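Local coordinates for protein Epf (Streptococcus pyogenes, PDB 4ES8) that acts as a streptococcal cell-surface adhesin, binding to cells through this N-terminal region, which contains a carbohydrate-binding module, at residues Glu20-Leu25 and Gln299-Ser304; Met26-Thr31 and Phe101-Lys106; Lys115-Gln120 and Asn208-Asp213. All blocks are in the same frame, centred on the assembly; numbering follows the deposited sequence.

Contact 1 (Glu20-Leu25 and Gln299-Ser304); sequences ELPDDL and QSKKTS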
loop_
_atom_site.group_PDB
_atom_site.type_symbol
_atom_site.label_atom_id
_atom_site.label_comp_id
_atom_site.label_asym_id
_atom_site.label_seq_id
_atom_site.Cartn_x
_atom_site.Cartn_y
_atom_site.Cartn_z
ATOM N N GLU A 20 -12.580 12.614 8.799
ATOM C CA GLU A 20 -12.437 11.768 7.611
ATOM C C GLU A 20 -11.393 10.675 7.825
ATOM O O GLU A 20 -10.246 10.972 8.189
ATOM C CB GLU A 20 -12.069 12.610 6.379
ATOM C CG GLU A 20 -13.150 13.584 5.939
ATOM C CD GLU A 20 -12.783 14.465 4.761
ATOM O OE1 GLU A 20 -11.897 14.066 3.968
ATOM O OE2 GLU A 20 -13.430 15.525 4.593
ATOM N N LEU A 21 -11.797 9.410 7.605
ATOM C CA LEU A 21 -10.901 8.263 7.768
ATOM C C LEU A 21 -10.416 7.763 6.418
ATOM O O LEU A 21 -11.184 7.749 5.457
ATOM C CB LEU A 21 -11.567 7.098 8.525
ATOM C CG LEU A 21 -12.058 7.348 9.962
ATOM C CD1 LEU A 21 -12.873 6.170 10.452
ATOM C CD2 LEU A 21 -10.893 7.612 10.922
ATOM N N PRO A 22 -9.163 7.290 6.300
ATOM C CA PRO A 22 -8.736 6.769 4.992
ATOM C C PRO A 22 -9.453 5.470 4.658
ATOM O O PRO A 22 -9.792 4.698 5.558
ATOM C CB PRO A 22 -7.232 6.530 5.166
ATOM C CG PRO A 22 -7.041 6.386 6.641
ATOM C CD PRO A 22 -8.079 7.224 7.306
ATOM N N ASP A 23 -9.680 5.244 3.359
ATOM C CA ASP A 23 -10.331 4.010 2.902
ATOM C C ASP A 23 -9.479 2.780 3.162
ATOM O O ASP A 23 -8.235 2.830 3.038
ATOM C CB ASP A 23 -10.532 4.090 1.375
ATOM C CG ASP A 23 -11.557 5.096 0.880
ATOM O OD1 ASP A 23 -12.328 5.603 1.704
ATOM O OD2 ASP A 23 -11.573 5.366 -0.330
ATOM N N ASP A 24 -10.134 1.658 3.488
ATOM C CA ASP A 24 -9.400 0.389 3.603
ATOM C C ASP A 24 -9.174 -0.067 2.170
ATOM O O ASP A 24 -10.138 -0.097 1.381
ATOM C CB ASP A 24 -10.173 -0.665 4.428
ATOM C CG ASP A 24 -9.603 -2.087 4.462
ATOM O OD1 ASP A 24 -8.437 -2.291 4.030
ATOM O OD2 ASP A 24 -10.310 -2.989 4.945
ATOM N N LEU A 25 -7.938 -0.418 1.826
ATOM C CA LEU A 25 -7.643 -0.801 0.449
ATOM C C LEU A 25 -7.367 -2.279 0.252
ATOM O O LEU A 25 -6.797 -2.663 -0.792
ATOM C CB LEU A 25 -6.463 0.032 -0.071
ATOM C CG LEU A 25 -6.671 1.543 -0.016
ATOM C CD1 LEU A 25 -5.359 2.282 -0.384
ATOM C CD2 LEU A 25 -7.864 1.986 -0.923
ATOM N N GLN A 299 -5.853 10.765 -0.186
ATOM C CA GLN A 299 -6.015 9.349 0.130
ATOM C C GLN A 299 -5.799 9.078 1.619
ATOM O O GLN A 299 -6.571 8.322 2.208
ATOM C CB GLN A 299 -5.076 8.472 -0.712
ATOM C CG GLN A 299 -5.449 8.469 -2.197
ATOM C CD GLN A 299 -5.082 9.729 -2.938
ATOM O OE1 GLN A 299 -4.012 10.309 -2.753
ATOM N NE2 GLN A 299 -5.958 10.147 -3.834
ATOM N N SER A 300 -4.729 9.639 2.224
ATOM C CA SER A 300 -4.458 9.362 3.634
ATOM C C SER A 300 -5.312 10.227 4.569
ATOM O O SER A 300 -5.405 9.932 5.761
ATOM C CB SER A 300 -2.987 9.613 3.930
ATOM O OG SER A 300 -2.742 11.012 3.884
ATOM N N LYS A 301 -5.850 11.342 4.022
ATOM C CA LYS A 301 -6.667 12.350 4.709
ATOM C C LYS A 301 -5.842 13.242 5.638
ATOM O O LYS A 301 -6.415 14.026 6.404
ATOM C CB LYS A 301 -7.855 11.728 5.494
ATOM C CG LYS A 301 -8.722 10.765 4.681
ATOM C CD LYS A 301 -9.349 11.475 3.495
ATOM C CE LYS A 301 -10.204 10.588 2.631
ATOM N NZ LYS A 301 -10.618 11.343 1.415
ATOM N N LYS A 302 -4.503 13.133 5.579
ATOM C CA LYS A 302 -3.617 13.966 6.388
ATOM C C LYS A 302 -3.504 15.361 5.788
ATOM O O LYS A 302 -3.346 15.491 4.578
ATOM C CB LYS A 302 -2.235 13.307 6.510
ATOM C CG LYS A 302 -2.255 12.021 7.318
ATOM C CD LYS A 302 -0.870 11.384 7.273
ATOM C CE LYS A 302 -0.789 10.163 8.142
ATOM N NZ LYS A 302 0.612 9.689 8.229
ATOM N N THR A 303 -3.582 16.407 6.656
ATOM C CA THR A 303 -3.485 17.802 6.225
ATOM C C THR A 303 -2.182 18.410 6.733
ATOM O O THR A 303 -1.771 18.145 7.869
ATOM C CB THR A 303 -4.720 18.591 6.692
ATOM O OG1 THR A 303 -5.892 17.930 6.212
ATOM C CG2 THR A 303 -4.721 20.055 6.208
ATOM N N SER A 304 -1.539 19.202 5.878
ATOM C CA SER A 304 -0.294 19.900 6.176
ATOM C C SER A 304 -0.529 21.044 7.137
ATOM O O SER A 304 -1.677 21.436 7.403
ATOM C CB SER A 304 0.246 20.526 4.883
ATOM O OG SER A 304 -0.559 21.635 4.483
HETATM O O HOH W 1 -8.794 7.188 1.461
HETATM O O HOH W 2 -11.230 8.223 0.221
#

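Contact 2 (Met26-Thr31 and Phe101-Lys106); sequences MNFKGT and FKVNTK. With GOL (glycerol), chain C.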
loop_
_atom_site.group_PDB
_atom_site.type_symbol
_atom_site.label_atom_id
_atom_site.label_comp_id
_atom_site.label_asym_id
_atom_site.label_seq_id
_atom_site.Cartn_x
_atom_site.Cartn_y
_atom_site.Cartn_z
ATOM N N MET A 26 -7.796 -3.133 1.205
ATOM C CA MET A 26 -7.690 -4.579 1.039
ATOM C C MET A 26 -8.632 -5.060 -0.024
ATOM O O MET A 26 -9.697 -4.434 -0.207
ATOM C CB MET A 26 -8.093 -5.279 2.339
ATOM C CG MET A 26 -7.056 -5.229 3.386
ATOM S SD MET A 26 -5.427 -5.857 2.911
ATOM C CE MET A 26 -5.808 -7.404 2.468
ATOM N N ASN A 27 -8.312 -6.155 -0.701
ATOM C CA ASN A 27 -9.244 -6.777 -1.634
ATOM C C ASN A 27 -9.289 -8.252 -1.248
ATOM O O ASN A 27 -8.683 -9.108 -1.926
ATOM C CB ASN A 27 -8.920 -6.540 -3.104
ATOM C CG ASN A 27 -10.105 -6.911 -3.992
ATOM O OD1 ASN A 27 -11.214 -7.222 -3.504
ATOM N ND2 ASN A 27 -9.901 -6.849 -5.301
ATOM N N PHE A 28 -9.960 -8.545 -0.112
ATOM C CA PHE A 28 -10.016 -9.891 0.446
ATOM C C PHE A 28 -11.477 -10.318 0.598
ATOM O O PHE A 28 -12.131 -9.898 1.562
ATOM C CB PHE A 28 -9.266 -9.945 1.802
ATOM C CG PHE A 28 -9.295 -11.300 2.467
ATOM C CD1 PHE A 28 -8.389 -12.292 2.108
ATOM C CD2 PHE A 28 -10.206 -11.576 3.482
ATOM C CE1 PHE A 28 -8.411 -13.552 2.739
ATOM C CE2 PHE A 28 -10.223 -12.827 4.108
ATOM C CZ PHE A 28 -9.326 -13.810 3.731
ATOM N N LYS A 29 -11.991 -11.117 -0.365
ATOM C CA LYS A 29 -13.392 -11.554 -0.292
ATOM C C LYS A 29 -13.551 -12.963 0.308
ATOM O O LYS A 29 -14.670 -13.470 0.390
ATOM C CB LYS A 29 -14.067 -11.465 -1.661
ATOM C CG LYS A 29 -14.346 -10.022 -2.094
ATOM C CD LYS A 29 -15.747 -9.583 -1.736
ATOM C CE LYS A 29 -16.005 -8.180 -2.225
ATOM N NZ LYS A 29 -16.277 -8.138 -3.687
ATOM N N GLY A 30 -12.447 -13.591 0.727
ATOM C CA GLY A 30 -12.486 -14.891 1.377
ATOM C C GLY A 30 -12.821 -16.028 0.439
ATOM O O GLY A 30 -13.678 -16.869 0.743
ATOM N N THR A 31 -12.112 -16.089 -0.698
ATOM C CA THR A 31 -12.373 -17.162 -1.649
ATOM C C THR A 31 -11.117 -17.581 -2.398
ATOM O O THR A 31 -10.243 -16.740 -2.725
ATOM C CB THR A 31 -13.500 -16.740 -2.671
ATOM O OG1 THR A 31 -13.757 -17.838 -3.555
ATOM C CG2 THR A 31 -13.139 -15.492 -3.502
ATOM N N PHE A 101 0.509 -17.441 1.123
ATOM C CA PHE A 101 -0.703 -16.832 0.596
ATOM C C PHE A 101 -0.425 -15.420 0.105
ATOM O O PHE A 101 0.429 -14.722 0.658
ATOM C CB PHE A 101 -1.787 -16.765 1.682
ATOM C CG PHE A 101 -2.111 -18.127 2.250
ATOM C CD1 PHE A 101 -2.665 -19.119 1.451
ATOM C CD2 PHE A 101 -1.890 -18.406 3.597
ATOM C CE1 PHE A 101 -2.948 -20.382 1.972
ATOM C CE2 PHE A 101 -2.183 -19.660 4.116
ATOM C CZ PHE A 101 -2.731 -20.639 3.308
ATOM N N LYS A 102 -1.171 -14.971 -0.907
ATOM C CA LYS A 102 -1.125 -13.579 -1.312
ATOM C C LYS A 102 -2.505 -13.009 -1.117
ATOM O O LYS A 102 -3.477 -13.507 -1.712
ATOM C CB LYS A 102 -0.654 -13.403 -2.776
ATOM C CG LYS A 102 0.859 -13.462 -2.906
ATOM C CD LYS A 102 1.298 -13.113 -4.342
ATOM C CE LYS A 102 2.741 -12.713 -4.381
ATOM N NZ LYS A 102 3.125 -12.175 -5.736
ATOM N N VAL A 103 -2.612 -11.997 -0.261
ATOM C CA VAL A 103 -3.878 -11.280 -0.055
ATOM C C VAL A 103 -3.728 -9.950 -0.761
ATOM O O VAL A 103 -2.827 -9.147 -0.456
ATOM C CB VAL A 103 -4.239 -11.134 1.422
ATOM C CG1 VAL A 103 -5.551 -10.361 1.544
ATOM C CG2 VAL A 103 -4.396 -12.507 2.065
ATOM N N ASN A 104 -4.540 -9.768 -1.806
ATOM C CA ASN A 104 -4.407 -8.618 -2.678
ATOM C C ASN A 104 -4.936 -7.313 -2.099
ATOM O O ASN A 104 -5.831 -7.316 -1.248
ATOM C CB ASN A 104 -5.130 -8.866 -4.000
ATOM C CG ASN A 104 -4.353 -9.745 -4.952
ATOM O OD1 ASN A 104 -3.223 -10.180 -4.685
ATOM N ND2 ASN A 104 -4.969 -10.048 -6.093
ATOM N N THR A 105 -4.345 -6.218 -2.545
ATOM C CA THR A 105 -4.845 -4.878 -2.280
ATOM C C THR A 105 -5.586 -4.374 -3.512
ATOM O O THR A 105 -5.447 -4.936 -4.617
ATOM C CB THR A 105 -3.691 -3.889 -1.955
ATOM O OG1 THR A 105 -2.984 -3.578 -3.167
ATOM C CG2 THR A 105 -2.699 -4.454 -0.905
ATOM N N LYS A 106 -6.291 -3.255 -3.353
ATOM C CA LYS A 106 -6.804 -2.530 -4.498
ATOM C C LYS A 106 -5.611 -1.809 -5.162
ATOM O O LYS A 106 -4.460 -1.896 -4.677
ATOM C CB LYS A 106 -7.874 -1.512 -4.049
ATOM C CG LYS A 106 -9.074 -2.110 -3.295
ATOM C CD LYS A 106 -9.997 -2.915 -4.171
ATOM C CE LYS A 106 -11.170 -3.495 -3.384
ATOM N NZ LYS A 106 -12.085 -2.419 -2.860
HETATM C C1 GOL C . -13.206 -5.230 -0.919
HETATM O O1 GOL C . -13.908 -4.023 -1.308
HETATM C C2 GOL C . -13.756 -5.724 0.414
HETATM O O2 GOL C . -13.734 -4.689 1.390
HETATM C C3 GOL C . -12.968 -6.950 0.879
HETATM O O3 GOL C . -11.599 -6.618 1.171
HETATM O O HOH W 3 -10.952 -2.023 -0.359
HETATM O O HOH W 4 -7.026 -11.424 -1.948
HETATM O O HOH W 5 -7.283 -5.736 -6.395
#

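Contact 3 (Lys115-Gln120 and Asn208-Asp213); sequences KITFEQ and NLKIID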
loop_
_atom_site.group_PDB
_atom_site.type_symbol
_atom_site.label_atom_id
_atom_site.label_comp_id
_atom_site.label_asym_id
_atom_site.label_seq_id
_atom_site.Cartn_x
_atom_site.Cartn_y
_atom_site.Cartn_z
ATOM N N LYS A 115 0.100 1.413 5.357
ATOM C CA LYS A 115 0.154 0.732 6.647
ATOM C C LYS A 115 -0.777 -0.462 6.610
ATOM O O LYS A 115 -1.992 -0.275 6.496
ATOM C CB LYS A 115 -0.239 1.684 7.793
ATOM C CG LYS A 115 -0.324 1.008 9.170
ATOM C CD LYS A 115 -1.008 1.906 10.210
ATOM C CE LYS A 115 -0.922 1.306 11.600
ATOM N NZ LYS A 115 -1.569 2.168 12.629
ATOM N N ILE A 116 -0.214 -1.662 6.693
ATOM C CA ILE A 116 -0.973 -2.909 6.745
ATOM C C ILE A 116 -1.076 -3.322 8.196
ATOM O O ILE A 116 -0.080 -3.257 8.940
ATOM C CB ILE A 116 -0.257 -4.011 5.928
ATOM C CG1 ILE A 116 -0.278 -3.754 4.428
ATOM C CG2 ILE A 116 -0.798 -5.415 6.270
ATOM C CD1 ILE A 116 0.642 -4.741 3.636
ATOM N N THR A 117 -2.270 -3.788 8.609
ATOM C CA THR A 117 -2.460 -4.331 9.950
ATOM C C THR A 117 -3.188 -5.641 9.811
ATOM O O THR A 117 -4.003 -5.804 8.906
ATOM C CB THR A 117 -3.213 -3.358 10.866
ATOM O OG1 THR A 117 -4.466 -2.995 10.277
ATOM C CG2 THR A 117 -2.402 -2.092 11.168
ATOM N N PHE A 118 -2.893 -6.593 10.695
ATOM C CA PHE A 118 -3.602 -7.873 10.714
ATOM C C PHE A 118 -3.334 -8.541 12.018
ATOM O O PHE A 118 -2.504 -8.058 12.786
ATOM C CB PHE A 118 -3.208 -8.794 9.534
ATOM C CG PHE A 118 -1.739 -9.158 9.467
ATOM C CD1 PHE A 118 -0.817 -8.287 8.910
ATOM C CD2 PHE A 118 -1.282 -10.372 9.973
ATOM C CE1 PHE A 118 0.545 -8.630 8.854
ATOM C CE2 PHE A 118 0.081 -10.699 9.945
ATOM C CZ PHE A 118 0.986 -9.832 9.377
ATOM N N GLU A 119 -4.013 -9.663 12.259
ATOM C CA GLU A 119 -3.746 -10.432 13.461
ATOM C C GLU A 119 -3.021 -11.701 13.080
ATOM O O GLU A 119 -3.491 -12.441 12.210
ATOM C CB GLU A 119 -5.055 -10.794 14.188
ATOM C CG GLU A 119 -5.835 -9.582 14.665
ATOM C CD GLU A 119 -7.073 -9.970 15.443
ATOM O OE1 GLU A 119 -6.937 -10.650 16.486
ATOM O OE2 GLU A 119 -8.175 -9.548 15.033
ATOM N N GLN A 120 -1.903 -11.964 13.735
ATOM C CA GLN A 120 -1.232 -13.244 13.619
ATOM C C GLN A 120 -1.962 -14.160 14.582
ATOM O O GLN A 120 -1.904 -13.938 15.808
ATOM C CB GLN A 120 0.262 -13.133 13.959
ATOM C CG GLN A 120 0.963 -14.484 14.068
ATOM C CD GLN A 120 0.923 -15.164 12.721
ATOM O OE1 GLN A 120 1.492 -14.662 11.752
ATOM N NE2 GLN A 120 0.149 -16.255 12.626
ATOM N N ASN A 208 -8.145 -10.804 9.744
ATOM C CA ASN A 208 -8.560 -9.391 9.902
ATOM C C ASN A 208 -7.518 -8.435 9.301
ATOM O O ASN A 208 -6.941 -7.573 9.980
ATOM C CB ASN A 208 -8.845 -9.101 11.373
ATOM C CG ASN A 208 -10.045 -9.901 11.846
ATOM O OD1 ASN A 208 -11.004 -10.161 11.087
ATOM N ND2 ASN A 208 -10.036 -10.288 13.103
ATOM N N LEU A 209 -7.326 -8.618 7.998
ATOM C CA LEU A 209 -6.348 -7.870 7.212
ATOM C C LEU A 209 -6.906 -6.513 6.793
ATOM O O LEU A 209 -8.056 -6.415 6.346
ATOM C CB LEU A 209 -5.932 -8.700 5.991
ATOM C CG LEU A 209 -5.488 -10.138 6.334
ATOM C CD1 LEU A 209 -6.282 -11.178 5.568
ATOM C CD2 LEU A 209 -4.022 -10.329 6.156
ATOM N N LYS A 210 -6.100 -5.464 6.955
ATOM C CA LYS A 210 -6.479 -4.090 6.577
ATOM C C LYS A 210 -5.268 -3.397 5.994
ATOM O O LYS A 210 -4.144 -3.737 6.367
ATOM C CB LYS A 210 -6.984 -3.273 7.793
ATOM C CG LYS A 210 -8.343 -3.686 8.367
ATOM C CD LYS A 210 -8.646 -2.878 9.648
ATOM C CE LYS A 210 -9.735 -3.556 10.446
ATOM N NZ LYS A 210 -10.253 -2.677 11.529
ATOM N N ILE A 211 -5.481 -2.400 5.113
ATOM C CA ILE A 211 -4.382 -1.575 4.613
ATOM C C ILE A 211 -4.925 -0.180 4.378
ATOM O O ILE A 211 -5.997 -0.033 3.789
ATOM C CB ILE A 211 -3.644 -2.136 3.375
ATOM C CG1 ILE A 211 -2.468 -1.227 2.949
ATOM C CG2 ILE A 211 -4.609 -2.416 2.197
ATOM C CD1 ILE A 211 -1.670 -1.743 1.716
ATOM N N ILE A 212 -4.180 0.847 4.786
ATOM C CA ILE A 212 -4.595 2.231 4.548
ATOM C C ILE A 212 -3.428 3.027 4.034
ATOM O O ILE A 212 -2.264 2.694 4.316
ATOM C CB ILE A 212 -5.176 2.911 5.815
ATOM C CG1 ILE A 212 -4.182 2.885 7.005
ATOM C CG2 ILE A 212 -6.531 2.259 6.182
ATOM C CD1 ILE A 212 -4.474 3.966 8.077
ATOM N N ASP A 213 -3.739 4.069 3.271
ATOM C CA ASP A 213 -2.735 5.009 2.804
ATOM C C ASP A 213 -2.366 5.918 3.982
ATOM O O ASP A 213 -3.263 6.440 4.647
ATOM C CB ASP A 213 -3.320 5.793 1.626
ATOM C CG ASP A 213 -2.302 6.626 0.874
ATOM O OD1 ASP A 213 -1.473 7.270 1.523
ATOM O OD2 ASP A 213 -2.341 6.620 -0.370
HETATM O O HOH W 6 -6.211 -5.046 10.893
#

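Contact 1 (Glu20-Leu25 and Gln299-Ser304)
P22 and S300 bring two irregular backbones together, their CA atoms 5.2 Å apart, without any direct hydrogen bond between the two segments. P22 CB lies 3.5 Å from Q299 O, and the ring lies beside S300 O as well. A water joins the backbones here, accepting from D23 N and donating to Q299 O, the latter over only 2.6 Å from water to Q299 O. The K301 chain bends at chi2 (-61°), which brings CD to 3.7 Å from E20 OE1. The two side chains cross at about a right angle, with K301 CG resting against the backbone at L21 and P22. Their charged ends form a long salt bridge, 3.9 Å from E20 OE1 to K301 NZ, while each has another partner: K296 for the carboxylate and the K298 carbonyl for the amine. In an ST turn, S300 OG accepts from K302 N at 3.2 Å and also bonds to the T215 carbonyl. This surface contact lays the segment before strand 26-27 against the loop between strands 290-297 and 307-310, with P22 also packed on I212 of strand 202-213.

Contact 2 (Met26-Thr31 and Phe101-Lys106)
The carbonyl oxygen of M26 is approached by a water and by a glycerol, probably from the crystallisation liquor, and each of these also meets K106. The water, 2.7 Å from M26 O, probably donates to it, though other acceptors compete for its protons, and it accepts from K106 NZ. Glycerol O3 gives M26 O a weak bond of 3.2 Å. The same hydroxyl receives a nearly straight bond from F28 N (2.8 Å from F28 N to O3, 169° at the hydrogen), and glycerol O1 accepts from K106 NZ. The K106 chain crosses the N27 side chain at about a right angle, CE lying 3.6 Å from N27 CG. N27 CG stands anti to its backbone N (chi1 -166°), and ND2 reaches D37 and a water that donates to T105 O. In the backbone, N27 N donates to N104 O at 2.8 Å, and a further water accepts a hydrogen bond from N104 N and donates to N27 O at 2.8 Å. On the apolar side, V103 CG1 comes obliquely to the F28 ring, 3.5 Å from CD1, while G30 N sits over the centre of one ring face. The M26 side chain packs on L209 and I211 of the facing sheet. M26 and T105 form an antiparallel non-hydrogen-bonded pair: a short, weakly bonded strand beside the last part of strand 97-105, within a sandwich of two antiparallel sheets consistent with a carbohydrate-binding module.

Contact 3 (Lys115-Gln120 and Asn208-Asp213)
The E119 and N208 side chains run alongside each other in the same direction, with carboxylate and amide planes 36° apart. N208 ND2 donates to E119 OE2 at 2.8 Å; the acceptor lies nearly in the amide plane, whereas the donor stands above the carboxylate plane, 42° out of it. L209 CD2 comes obliquely to the F118 ring and lies 3.8 Å from F118 CB, the atom before it; the ring also makes an edge-to-face contact with Y131. The strands run antiparallel as central neighbours in one sheet of the sandwich, held by paired bonds: K115 and I212 each donate N-H to the other's C=O, as do T117 and K210, with 2.9 Å from T117 N to K210 O. Between these pairs, I116 and I211 form a non-hydrogen-bonded pair, and I211 CA points its hydrogen at K115 O over 3.3 Å. Their side chains share the face bearing F118 and L209, with I116 CG1 3.7 Å from I211 CD1; I116, F118 and L209 pack on L188 of the opposing sheet. The other face carries K115, T117, K210 and I212. There T117 OG1 lies 3.5 Å from K210 CB and bonds to a water that donates to N208 O.

Overall arrangement
Contact 1 is a surface contact, built on water, a long salt bridge and proline packing between loops, and it joins the sandwich to the later domain with the 248-310 strands, probably the fibronectin-like one. Contacts 2 and 3 are partly buried and belong to the two sheets of the sandwich: contact 3 is a regular ladder of backbone bonds, contact 2 a short, loose pairing with one direct backbone bond, supplemented by bridging waters and a glycerol. All three meet around L25 and I211. L25 N probably bonds to I211 O and L25 O to K106 N, while M26 packs on strand 202-213, and S300 and Q299 rest on D213 at that strand's end.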